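Soluble KIT ligand (Mus musculus, PDB 2O27) binds the receptor tyrosine kinase KIT as a non-covalent homodimer, pairing two receptor molecules and so triggering their autophosphorylation in blood, germ and pigment cell development. Local coordinates at residues Leu16-Asn22 / Thr109-Phe114; Thr27-Val31 / Gln49-Ser53; Ser39-Leu43 / Ala123-Phe127. The contacts are given in a common frame with arbitrary orientation. Residues are numbered along the deposited sequence.

Contact 1: residues Leu16-Asn22 / Thr109-Phe114; sequences LVANLPN and TPEEFF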
ATOM      1  N   LEU A  16       0.337   1.086  11.263  1.00 36.54           N
ATOM      2  CA  LEU A  16       0.414   1.650   9.919  1.00 34.61           C
ATOM      3  C   LEU A  16       1.297   0.774   9.044  1.00 33.40           C
ATOM      4  O   LEU A  16       0.901   0.369   7.951  1.00 32.14           O
ATOM      5  CB  LEU A  16       1.016   3.056   9.964  1.00 33.87           C
ATOM      6  CG  LEU A  16       0.584   4.130   8.969  1.00 36.07           C
ATOM      7  CD1 LEU A  16       1.804   4.851   8.467  1.00 33.17           C
ATOM      8  CD2 LEU A  16      -0.208   3.553   7.823  1.00 34.32           C
ATOM      9  N   VAL A  17       2.502   0.484   9.530  1.00 33.96           N
ATOM     10  CA  VAL A  17       3.437  -0.327   8.765  1.00 33.36           C
ATOM     11  C   VAL A  17       2.824  -1.690   8.497  1.00 34.38           C
ATOM     12  O   VAL A  17       3.038  -2.267   7.442  1.00 33.42           O
ATOM     13  CB  VAL A  17       4.784  -0.502   9.506  1.00 31.85           C
ATOM     14  CG1 VAL A  17       5.656  -1.527   8.793  1.00 30.05           C
ATOM     15  CG2 VAL A  17       5.506   0.833   9.560  1.00 32.29           C
ATOM     16  N   ALA A  18       2.047  -2.179   9.457  1.00 35.48           N
ATOM     17  CA  ALA A  18       1.393  -3.493   9.352  1.00 35.39           C
ATOM     18  C   ALA A  18       0.231  -3.489   8.363  1.00 35.11           C
ATOM     19  O   ALA A  18      -0.158  -4.546   7.841  1.00 33.67           O
ATOM     20  CB  ALA A  18       0.891  -3.927  10.736  1.00 35.64           C
ATOM     21  N   ASN A  19      -0.309  -2.290   8.113  1.00 34.11           N
ATOM     22  CA  ASN A  19      -1.429  -2.114   7.215  1.00 33.65           C
ATOM     23  C   ASN A  19      -1.035  -1.511   5.862  1.00 34.51           C
ATOM     24  O   ASN A  19      -1.902  -1.134   5.090  1.00 35.80           O
ATOM     25  CB  ASN A  19      -2.489  -1.244   7.878  1.00 32.75           C
ATOM     26  CG  ASN A  19      -3.879  -1.796   7.698  1.00 33.28           C
ATOM     27  OD1 ASN A  19      -4.068  -2.997   7.628  1.00 30.51           O
ATOM     28  ND2 ASN A  19      -4.858  -0.916   7.629  1.00 33.63           N
ATOM     29  N   LEU A  20       0.270  -1.389   5.619  1.00 32.62           N
ATOM     30  CA  LEU A  20       0.821  -0.891   4.362  1.00 32.35           C
ATOM     31  C   LEU A  20       1.476  -2.087   3.694  1.00 32.32           C
ATOM     32  O   LEU A  20       2.006  -2.951   4.372  1.00 30.76           O
ATOM     33  CB  LEU A  20       1.878   0.187   4.614  1.00 32.47           C
ATOM     34  CG  LEU A  20       1.325   1.600   4.859  1.00 32.49           C
ATOM     35  CD1 LEU A  20       2.461   2.582   5.112  1.00 29.12           C
ATOM     36  CD2 LEU A  20       0.484   2.010   3.615  1.00 30.85           C
ATOM     37  N   PRO A  21       1.470  -2.153   2.351  1.00 33.90           N
ATOM     38  CA  PRO A  21       2.099  -3.321   1.713  1.00 33.53           C
ATOM     39  C   PRO A  21       3.617  -3.347   1.911  1.00 36.31           C
ATOM     40  O   PRO A  21       4.253  -2.312   1.757  1.00 35.87           O
ATOM     41  CB  PRO A  21       1.728  -3.158   0.235  1.00 33.97           C
ATOM     42  CG  PRO A  21       0.522  -2.183   0.264  1.00 34.83           C
ATOM     43  CD  PRO A  21       0.935  -1.229   1.343  1.00 31.37           C
ATOM     44  N   ASN A  22       4.180  -4.514   2.245  1.00 37.47           N
ATOM     45  CA  ASN A  22       5.644  -4.672   2.442  1.00 39.22           C
ATOM     46  C   ASN A  22       6.497  -4.249   1.231  1.00 37.25           C
ATOM     47  O   ASN A  22       7.673  -3.946   1.389  1.00 35.77           O
ATOM     48  CB  ASN A  22       6.035  -6.139   2.695  1.00 45.03           C
ATOM     49  CG  ASN A  22       5.348  -6.741   3.876  1.00 52.29           C
ATOM     50  OD1 ASN A  22       5.266  -6.134   4.944  1.00 58.21           O
ATOM     51  ND2 ASN A  22       4.860  -7.963   3.708  1.00 52.52           N
ATOM     52  N   THR A 109      10.935   1.122   1.688  1.00 36.78           N
ATOM     53  CA  THR A 109       9.835   0.285   2.095  1.00 36.86           C
ATOM     54  C   THR A 109       9.199   1.025   3.276  1.00 35.38           C
ATOM     55  O   THR A 109       9.833   1.890   3.888  1.00 33.61           O
ATOM     56  CB  THR A 109      10.361  -1.085   2.569  1.00 38.27           C
ATOM     57  OG1 THR A 109       9.297  -2.036   2.542  1.00 44.94           O
ATOM     58  CG2 THR A 109      10.887  -0.993   3.980  1.00 35.29           C
ATOM     59  N   PRO A 110       7.949   0.682   3.628  1.00 33.47           N
ATOM     60  CA  PRO A 110       7.332   1.385   4.751  1.00 33.34           C
ATOM     61  C   PRO A 110       8.118   1.248   6.066  1.00 32.88           C
ATOM     62  O   PRO A 110       8.227   2.209   6.820  1.00 29.92           O
ATOM     63  CB  PRO A 110       5.936   0.770   4.811  1.00 32.84           C
ATOM     64  CG  PRO A 110       5.659   0.484   3.306  1.00 33.39           C
ATOM     65  CD  PRO A 110       6.961  -0.171   2.931  1.00 33.43           C
ATOM     66  N   GLU A 111       8.650   0.064   6.334  1.00 32.79           N
ATOM     67  CA  GLU A 111       9.421  -0.159   7.556  1.00 34.88           C
ATOM     68  C   GLU A 111      10.611   0.771   7.557  1.00 33.08           C
ATOM     69  O   GLU A 111      10.911   1.399   8.554  1.00 33.49           O
ATOM     70  CB  GLU A 111       9.923  -1.607   7.637  1.00 38.42           C
ATOM     71  CG  GLU A 111       9.163  -2.487   8.617  1.00 47.09           C
ATOM     72  CD  GLU A 111       9.443  -2.146  10.077  1.00 50.89           C
ATOM     73  OE1 GLU A 111       8.697  -2.640  10.962  1.00 54.26           O
ATOM     74  OE2 GLU A 111      10.411  -1.394  10.338  1.00 53.43           O
ATOM     75  N   GLU A 112      11.286   0.851   6.423  1.00 32.10           N
ATOM     76  CA  GLU A 112      12.460   1.696   6.297  1.00 33.04           C
ATOM     77  C   GLU A 112      12.134   3.174   6.350  1.00 32.73           C
ATOM     78  O   GLU A 112      12.896   3.979   6.913  1.00 33.83           O
ATOM     79  CB  GLU A 112      13.167   1.401   4.979  1.00 35.00           C
ATOM     80  CG  GLU A 112      13.788   0.023   4.921  1.00 38.98           C
ATOM     81  CD  GLU A 112      14.290  -0.336   3.538  1.00 42.26           C
ATOM     82  OE1 GLU A 112      14.923  -1.406   3.416  1.00 47.15           O
ATOM     83  OE2 GLU A 112      14.048   0.435   2.578  1.00 42.58           O
ATOM     84  N   PHE A 113      11.017   3.546   5.732  1.00 29.86           N
ATOM     85  CA  PHE A 113      10.631   4.934   5.697  1.00 30.24           C
ATOM     86  C   PHE A 113      10.373   5.427   7.106  1.00 30.15           C
ATOM     87  O   PHE A 113      10.909   6.460   7.531  1.00 29.47           O
ATOM     88  CB  PHE A 113       9.363   5.127   4.883  1.00 27.44           C
ATOM     89  CG  PHE A 113       8.868   6.530   4.898  1.00 24.77           C
ATOM     90  CD1 PHE A 113       9.470   7.494   4.103  1.00 26.64           C
ATOM     91  CD2 PHE A 113       7.835   6.905   5.741  1.00 24.14           C
ATOM     92  CE1 PHE A 113       9.055   8.813   4.144  1.00 23.25           C
ATOM     93  CE2 PHE A 113       7.416   8.217   5.790  1.00 23.77           C
ATOM     94  CZ  PHE A 113       8.036   9.179   4.983  1.00 23.30           C
ATOM     95  N   PHE A 114       9.558   4.665   7.822  1.00 32.25           N
ATOM     96  CA  PHE A 114       9.176   5.033   9.163  1.00 34.88           C
ATOM     97  C   PHE A 114      10.266   4.839  10.204  1.00 37.15           C
ATOM     98  O   PHE A 114      10.128   5.288  11.347  1.00 37.84           O
ATOM     99  CB  PHE A 114       7.877   4.326   9.536  1.00 32.70           C
ATOM    100  CG  PHE A 114       6.667   4.913   8.836  1.00 35.34           C
ATOM    101  CD1 PHE A 114       6.071   4.256   7.771  1.00 33.90           C
ATOM    102  CD2 PHE A 114       6.179   6.178   9.208  1.00 34.65           C
ATOM    103  CE1 PHE A 114       5.003   4.854   7.074  1.00 38.29           C
ATOM    104  CE2 PHE A 114       5.126   6.773   8.516  1.00 35.97           C
ATOM    105  CZ  PHE A 114       4.540   6.116   7.450  1.00 35.77           C
TER
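The end of one helix meets the start of another here. Helix 13-18 gives way at Asn19 to an extended run through Leu20 and Pro21, while Thr109 sits at the N-cap position of helix 110-124. The backbones come closest at two places, Val17 to Pro110 (5.8 Å between CA atoms) and Asn22 to Thr109 (6.5 Å). Pro110, its CA-to-CB bond directed across, meets Val17 on the helix and Leu20 and Pro21 on the chain leaving it. Leu20 CD1 lies 3.9 Å from Pro110 CB and 3.9 Å from Phe114 CE1, bridging two residues one helical turn apart. Val17 CG2 is 3.9 Å from Phe114 CD1, and Val17 CG1 3.6 Å from the aliphatic CG of Glu111. Farther along, Pro21 O is 3.5 Å from Pro110 CG. In this four-helix cytokine, helix 70-91 adds Ile74 and Leu77 beside Leu16 and Phe114, Ile26 of strand 26-30 covers Pro110, and Asn19 OD1 is hydrogen-bonded to Asn70 N of the second subunit, placing the turn at the dimer interface.

Contact 2: residues Thr27-Val31 / Gln49-Ser53; sequences TLNYV and QLSLS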
ATOM      1  N   THR A  27       8.664   7.140  -1.719  1.00 32.32           N
ATOM      2  CA  THR A  27       9.688   8.067  -2.176  1.00 34.55           C
ATOM      3  C   THR A  27      10.047   9.158  -1.176  1.00 33.74           C
ATOM      4  O   THR A  27       9.177   9.861  -0.675  1.00 32.89           O
ATOM      5  CB  THR A  27       9.252   8.733  -3.496  1.00 36.68           C
ATOM      6  OG1 THR A  27       9.118   7.724  -4.502  1.00 40.93           O
ATOM      7  CG2 THR A  27      10.303   9.743  -3.965  1.00 41.01           C
ATOM      8  N   LEU A  28      11.345   9.302  -0.926  1.00 34.27           N
ATOM      9  CA  LEU A  28      11.885  10.298   0.001  1.00 31.95           C
ATOM     10  C   LEU A  28      13.207  10.882  -0.538  1.00 34.33           C
ATOM     11  O   LEU A  28      14.096  10.142  -0.989  1.00 33.58           O
ATOM     12  CB  LEU A  28      12.128   9.637   1.364  1.00 28.97           C
ATOM     13  CG  LEU A  28      12.828  10.416   2.481  1.00 30.11           C
ATOM     14  CD1 LEU A  28      11.962  11.592   2.973  1.00 27.92           C
ATOM     15  CD2 LEU A  28      13.127   9.454   3.623  1.00 31.08           C
ATOM     16  N   ASN A  29      13.317  12.205  -0.539  1.00 35.57           N
ATOM     17  CA  ASN A  29      14.547  12.860  -0.973  1.00 36.38           C
ATOM     18  C   ASN A  29      15.358  12.809   0.313  1.00 36.50           C
ATOM     19  O   ASN A  29      15.173  13.606   1.236  1.00 38.14           O
ATOM     20  CB  ASN A  29      14.260  14.292  -1.424  1.00 35.75           C
ATOM     21  CG  ASN A  29      13.269  14.331  -2.571  1.00 35.75           C
ATOM     22  OD1 ASN A  29      13.363  13.536  -3.511  1.00 38.68           O
ATOM     23  ND2 ASN A  29      12.318  15.239  -2.502  1.00 31.88           N
ATOM     24  N   TYR A  30      16.210  11.800   0.371  1.00 37.18           N
ATOM     25  CA  TYR A  30      17.030  11.494   1.522  1.00 38.72           C
ATOM     26  C   TYR A  30      18.196  12.465   1.621  1.00 41.63           C
ATOM     27  O   TYR A  30      18.878  12.727   0.626  1.00 43.22           O
ATOM     28  CB  TYR A  30      17.515  10.048   1.383  1.00 37.98           C
ATOM     29  CG  TYR A  30      18.227   9.483   2.595  1.00 39.21           C
ATOM     30  CD1 TYR A  30      17.512   9.017   3.700  1.00 39.57           C
ATOM     31  CD2 TYR A  30      19.625   9.408   2.631  1.00 38.72           C
ATOM     32  CE1 TYR A  30      18.173   8.485   4.812  1.00 39.25           C
ATOM     33  CE2 TYR A  30      20.291   8.879   3.729  1.00 38.48           C
ATOM     34  CZ  TYR A  30      19.560   8.422   4.815  1.00 39.48           C
ATOM     35  OH  TYR A  30      20.219   7.892   5.887  1.00 42.06           O
ATOM     36  N   VAL A  31      18.404  13.012   2.816  1.00 42.97           N
ATOM     37  CA  VAL A  31      19.494  13.953   3.067  1.00 46.43           C
ATOM     38  C   VAL A  31      20.725  13.159   3.516  1.00 48.71           C
ATOM     39  O   VAL A  31      20.794  12.687   4.647  1.00 49.47           O
ATOM     40  CB  VAL A  31      19.099  14.981   4.169  1.00 47.28           C
ATOM     41  CG1 VAL A  31      20.298  15.844   4.548  1.00 44.88           C
ATOM     42  CG2 VAL A  31      17.935  15.859   3.673  1.00 46.57           C
ATOM     43  N   GLN A  49      11.774  17.180   4.266  1.00 29.77           N
ATOM     44  CA  GLN A  49      11.615  16.071   3.316  1.00 31.15           C
ATOM     45  C   GLN A  49      10.547  15.059   3.772  1.00 29.69           C
ATOM     46  O   GLN A  49       9.797  14.530   2.967  1.00 28.20           O
ATOM     47  CB  GLN A  49      12.954  15.345   3.111  1.00 32.33           C
ATOM     48  CG  GLN A  49      14.023  16.149   2.388  1.00 36.24           C
ATOM     49  CD  GLN A  49      13.497  16.861   1.137  1.00 39.99           C
ATOM     50  OE1 GLN A  49      12.726  16.301   0.358  1.00 38.39           O
ATOM     51  NE2 GLN A  49      13.920  18.103   0.946  1.00 44.51           N
ATOM     52  N   LEU A  50      10.484  14.785   5.066  1.00 29.14           N
ATOM     53  CA  LEU A  50       9.502  13.842   5.550  1.00 30.58           C
ATOM     54  C   LEU A  50       8.123  14.436   5.317  1.00 30.76           C
ATOM     55  O   LEU A  50       7.213  13.735   4.893  1.00 29.01           O
ATOM     56  CB  LEU A  50       9.726  13.547   7.034  1.00 30.37           C
ATOM     57  CG  LEU A  50      10.966  12.681   7.256  1.00 32.64           C
ATOM     58  CD1 LEU A  50      11.356  12.649   8.759  1.00 32.27           C
ATOM     59  CD2 LEU A  50      10.685  11.262   6.708  1.00 31.58           C
ATOM     60  N   SER A  51       7.996  15.732   5.581  1.00 30.20           N
ATOM     61  CA  SER A  51       6.744  16.451   5.404  1.00 30.32           C
ATOM     62  C   SER A  51       6.265  16.283   3.952  1.00 30.86           C
ATOM     63  O   SER A  51       5.113  15.943   3.724  1.00 30.18           O
ATOM     64  CB  SER A  51       6.953  17.925   5.737  1.00 29.70           C
ATOM     65  OG  SER A  51       5.765  18.675   5.574  1.00 34.70           O
ATOM     66  N   LEU A  52       7.150  16.524   2.983  1.00 31.43           N
ATOM     67  CA  LEU A  52       6.798  16.348   1.577  1.00 32.40           C
ATOM     68  C   LEU A  52       6.353  14.898   1.303  1.00 32.08           C
ATOM     69  O   LEU A  52       5.302  14.687   0.720  1.00 32.87           O
ATOM     70  CB  LEU A  52       7.979  16.687   0.661  1.00 34.04           C
ATOM     71  CG  LEU A  52       8.560  18.109   0.561  1.00 36.40           C
ATOM     72  CD1 LEU A  52       9.506  18.151  -0.656  1.00 37.07           C
ATOM     73  CD2 LEU A  52       7.456  19.156   0.413  1.00 37.06           C
ATOM     74  N   SER A  53       7.151  13.907   1.730  1.00 29.85           N
ATOM     75  CA  SER A  53       6.782  12.501   1.506  1.00 29.01           C
ATOM     76  C   SER A  53       5.430  12.148   2.132  1.00 28.58           C
ATOM     77  O   SER A  53       4.643  11.434   1.532  1.00 29.66           O
ATOM     78  CB  SER A  53       7.851  11.544   2.051  1.00 26.85           C
ATOM     79  OG  SER A  53       9.027  11.569   1.252  1.00 26.79           O
TER
HETATM   80  O   HOH W   1      11.230  13.661   0.477  1.00 40.36           O
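In this four-helix-bundle cytokine, strand 26-30 of the two-stranded antiparallel sheet lies along helix 43-58, the local axes running almost antiparallel (165°) and 7.7 Å apart at closest approach. Gln49 opens the helical segment with its side chain laid against the strand: CG touches Val31 CG2 at 4.1 Å, and OE1 accepts a hydrogen bond from Asn29 ND2 (3.1 Å). The other end of that amide, Asn29 OD1, is hydrogen-bonded to Thr105 OG1 on the partner strand, so one side chain ties helix and sheet together. Leu50 has its CA-to-CB bond directed away, yet CD2 comes within 4.0 Å of Leu28 CD1, in the buried interior where Phe113 of helix 110-124 also packs. Leu52 adds a loose approach of CD1 to Asn29 ND2 (4.4 Å). One turn after Gln49, Ser53 OG donates to Thr27 O at 2.6 Å. Between these direct links a water accepts from Asn29 N at 2.7 Å and donates to Gln49 O and Gln49 OE1, both at 3.0 Å.

Contact 3: residues Ser39-Leu43 / Ala123-Phe127; sequences SHCWL and AFKDF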
ATOM      1  N   SER A  39      23.325  15.779  14.069  1.00 42.85           N
ATOM      2  CA  SER A  39      21.944  16.204  13.870  1.00 43.87           C
ATOM      3  C   SER A  39      21.685  17.621  13.344  1.00 43.63           C
ATOM      4  O   SER A  39      20.925  17.791  12.382  1.00 43.42           O
ATOM      5  CB  SER A  39      21.169  15.961  15.170  1.00 43.37           C
ATOM      6  OG  SER A  39      20.264  17.004  15.432  1.00 49.21           O
ATOM      7  N   HIS A  40      22.321  18.628  13.935  1.00 44.27           N
ATOM      8  CA  HIS A  40      22.093  20.010  13.492  1.00 43.76           C
ATOM      9  C   HIS A  40      22.444  20.207  12.022  1.00 43.48           C
ATOM     10  O   HIS A  40      22.110  21.234  11.430  1.00 44.21           O
ATOM     11  CB  HIS A  40      22.923  21.000  14.311  1.00 44.33           C
ATOM     12  CG  HIS A  40      24.360  21.052  13.900  1.00 44.55           C
ATOM     13  ND1 HIS A  40      25.321  20.234  14.449  1.00 45.36           N
ATOM     14  CD2 HIS A  40      24.983  21.769  12.936  1.00 47.62           C
ATOM     15  CE1 HIS A  40      26.475  20.441  13.839  1.00 46.76           C
ATOM     16  NE2 HIS A  40      26.298  21.368  12.915  1.00 48.04           N
ATOM     17  N   CYS A  41      23.146  19.236  11.444  1.00 43.29           N
ATOM     18  CA  CYS A  41      23.537  19.317  10.037  1.00 41.86           C
ATOM     19  C   CYS A  41      22.430  18.868   9.092  1.00 39.88           C
ATOM     20  O   CYS A  41      22.368  19.315   7.952  1.00 38.67           O
ATOM     21  CB  CYS A  41      24.748  18.427   9.756  1.00 44.46           C
ATOM     22  SG  CYS A  41      26.306  18.896  10.576  1.00 47.69           S
ATOM     23  N   TRP A  42      21.550  17.991   9.561  1.00 38.98           N
ATOM     24  CA  TRP A  42      20.533  17.460   8.672  1.00 37.88           C
ATOM     25  C   TRP A  42      19.069  17.487   9.112  1.00 38.77           C
ATOM     26  O   TRP A  42      18.189  17.348   8.273  1.00 41.22           O
ATOM     27  CB  TRP A  42      20.914  16.012   8.315  1.00 35.93           C
ATOM     28  CG  TRP A  42      21.145  15.132   9.512  1.00 36.15           C
ATOM     29  CD1 TRP A  42      22.347  14.856  10.120  1.00 35.73           C
ATOM     30  CD2 TRP A  42      20.146  14.397  10.249  1.00 34.33           C
ATOM     31  NE1 TRP A  42      22.157  14.000  11.182  1.00 33.86           N
ATOM     32  CE2 TRP A  42      20.819  13.702  11.287  1.00 34.70           C
ATOM     33  CE3 TRP A  42      18.754  14.265  10.135  1.00 33.38           C
ATOM     34  CZ2 TRP A  42      20.142  12.879  12.200  1.00 32.69           C
ATOM     35  CZ3 TRP A  42      18.079  13.443  11.044  1.00 33.49           C
ATOM     36  CH2 TRP A  42      18.780  12.762  12.066  1.00 33.89           C
ATOM     37  N   LEU A  43      18.806  17.659  10.405  1.00 38.40           N
ATOM     38  CA  LEU A  43      17.436  17.627  10.900  1.00 38.75           C
ATOM     39  C   LEU A  43      16.414  18.501  10.183  1.00 38.09           C
ATOM     40  O   LEU A  43      15.357  18.009   9.773  1.00 37.24           O
ATOM     41  CB  LEU A  43      17.375  17.956  12.388  1.00 39.65           C
ATOM     42  CG  LEU A  43      16.636  16.932  13.258  1.00 39.96           C
ATOM     43  CD1 LEU A  43      16.028  17.645  14.454  1.00 38.31           C
ATOM     44  CD2 LEU A  43      15.562  16.221  12.464  1.00 40.32           C
ATOM     45  N   ALA A 123      16.096  12.346  17.028  1.00 49.66           N
ATOM     46  CA  ALA A 123      17.141  13.347  16.911  1.00 51.95           C
ATOM     47  C   ALA A 123      16.597  14.698  17.366  1.00 53.80           C
ATOM     48  O   ALA A 123      17.294  15.483  18.006  1.00 52.00           O
ATOM     49  CB  ALA A 123      17.614  13.430  15.479  1.00 52.35           C
ATOM     50  N   PHE A 124      15.343  14.964  17.020  1.00 57.35           N
ATOM     51  CA  PHE A 124      14.697  16.208  17.403  1.00 59.54           C
ATOM     52  C   PHE A 124      14.607  16.235  18.912  1.00 61.56           C
ATOM     53  O   PHE A 124      14.766  17.276  19.527  1.00 62.08           O
ATOM     54  CB  PHE A 124      13.290  16.284  16.813  1.00 59.21           C
ATOM     55  CG  PHE A 124      12.549  17.535  17.179  1.00 59.76           C
ATOM     56  CD1 PHE A 124      12.861  18.748  16.574  1.00 60.40           C
ATOM     57  CD2 PHE A 124      11.535  17.503  18.135  1.00 60.10           C
ATOM     58  CE1 PHE A 124      12.174  19.911  16.911  1.00 60.77           C
ATOM     59  CE2 PHE A 124      10.840  18.658  18.482  1.00 59.84           C
ATOM     60  CZ  PHE A 124      11.159  19.865  17.870  1.00 61.20           C
ATOM     61  N   LYS A 125      14.364  15.072  19.506  1.00 65.30           N
ATOM     62  CA  LYS A 125      14.233  14.966  20.952  1.00 68.44           C
ATOM     63  C   LYS A 125      15.540  15.150  21.716  1.00 69.84           C
ATOM     64  O   LYS A 125      15.568  14.999  22.934  1.00 70.57           O
ATOM     65  CB  LYS A 125      13.628  13.612  21.334  1.00 69.42           C
ATOM     66  CG  LYS A 125      12.248  13.335  20.753  1.00 71.62           C
ATOM     67  CD  LYS A 125      11.568  12.186  21.490  1.00 73.81           C
ATOM     68  CE  LYS A 125      12.434  10.929  21.491  1.00 76.65           C
ATOM     69  NZ  LYS A 125      11.873   9.843  22.348  1.00 78.40           N
ATOM     70  N   ASP A 126      16.620  15.475  21.017  1.00 71.74           N
ATOM     71  CA  ASP A 126      17.906  15.654  21.688  1.00 72.70           C
ATOM     72  C   ASP A 126      18.733  16.702  20.971  1.00 72.75           C
ATOM     73  O   ASP A 126      19.959  16.721  21.063  1.00 72.14           O
ATOM     74  CB  ASP A 126      18.672  14.330  21.719  1.00 74.43           C
ATOM     75  CG  ASP A 126      17.841  13.185  22.270  1.00 75.71           C
ATOM     76  OD1 ASP A 126      17.364  13.290  23.422  1.00 76.26           O
ATOM     77  OD2 ASP A 126      17.667  12.178  21.550  1.00 76.01           O
ATOM     78  N   PHE A 127      18.045  17.576  20.252  1.00 74.42           N
ATOM     79  CA  PHE A 127      18.697  18.636  19.506  1.00 75.55           C
ATOM     80  C   PHE A 127      19.317  19.646  20.462  1.00 76.03           C
ATOM     81  O   PHE A 127      19.917  19.273  21.468  1.00 77.02           O
ATOM     82  CB  PHE A 127      17.677  19.331  18.612  1.00 75.32           C
ATOM     83  CG  PHE A 127      18.286  20.260  17.613  1.00 76.13           C
ATOM     84  CD1 PHE A 127      19.036  19.762  16.556  1.00 75.81           C
ATOM     85  CD2 PHE A 127      18.102  21.635  17.720  1.00 76.50           C
ATOM     86  CE1 PHE A 127      19.594  20.620  15.616  1.00 76.13           C
ATOM     87  CE2 PHE A 127      18.654  22.503  16.788  1.00 76.44           C
ATOM     88  CZ  PHE A 127      19.402  21.995  15.733  1.00 76.70           C
TER
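At one end of this four-helix-bundle cytokine, the loop leading into helix 43-58 packs against the C-terminal end of helix 110-124, and Leu43 is the main bump. Its CA-to-CB bond points across, and CD1 enters the hollow between Phe124 and Phe127, 3.5 Å from Phe124 CA and 4.2 Å from Phe127 CD1. Ala123 answers with a small knob: its methyl fits between Leu43 and the indole, with CB 4.3 Å from Leu43 CG and 3.7 Å from Trp42 CH2. Beyond the helix, the chain turns through Lys125 and Asp126 and brings the Phe127 ring back against the 39-43 turn. There the ring presents its edge, CE1 lying 3.3 Å from His40 CA and CD1 3.2 Å from Ser39 OG. In the turn, Ser39 O accepts from both Trp42 N and Leu43 N at 2.9 Å. Met88 of helix 70-91 packs on both Leu43 and Phe124, and the Cys41-Cys136 disulfide links the turn to the chain beyond Phe127. Trp42 NE1 is hydrogen-bonded to Leu37 O, outside the contact. Between the segments mainly apolar side chains meet, with Ser39 OG and the His40 backbone at the Phe127 ring edge, so it rests on shape rather than directed bonds.

Contacts 1 and 3 use the two ends of helix 110-124: their centres lie 23 Å apart on opposite sides of the chain's centre, with about 11 Å between nearest atoms. Contact 2 lies between, 15 Å from the centre of contact 1 and 16 Å from that of contact 3, and touches both. Phe113 makes the first junction, its CE1 packing 3.6 Å from Ser53 CB and its CZ 3.8 Å from Leu50 CD2. At the other junction Val31 CG1 meets Trp42 CB at 3.8 Å. Along the chain, contact 2 is nested within the loop closed by contact 1, whereas contact 3 crosses both. Of the three, contact 1 alone meets the second subunit of the homodimer.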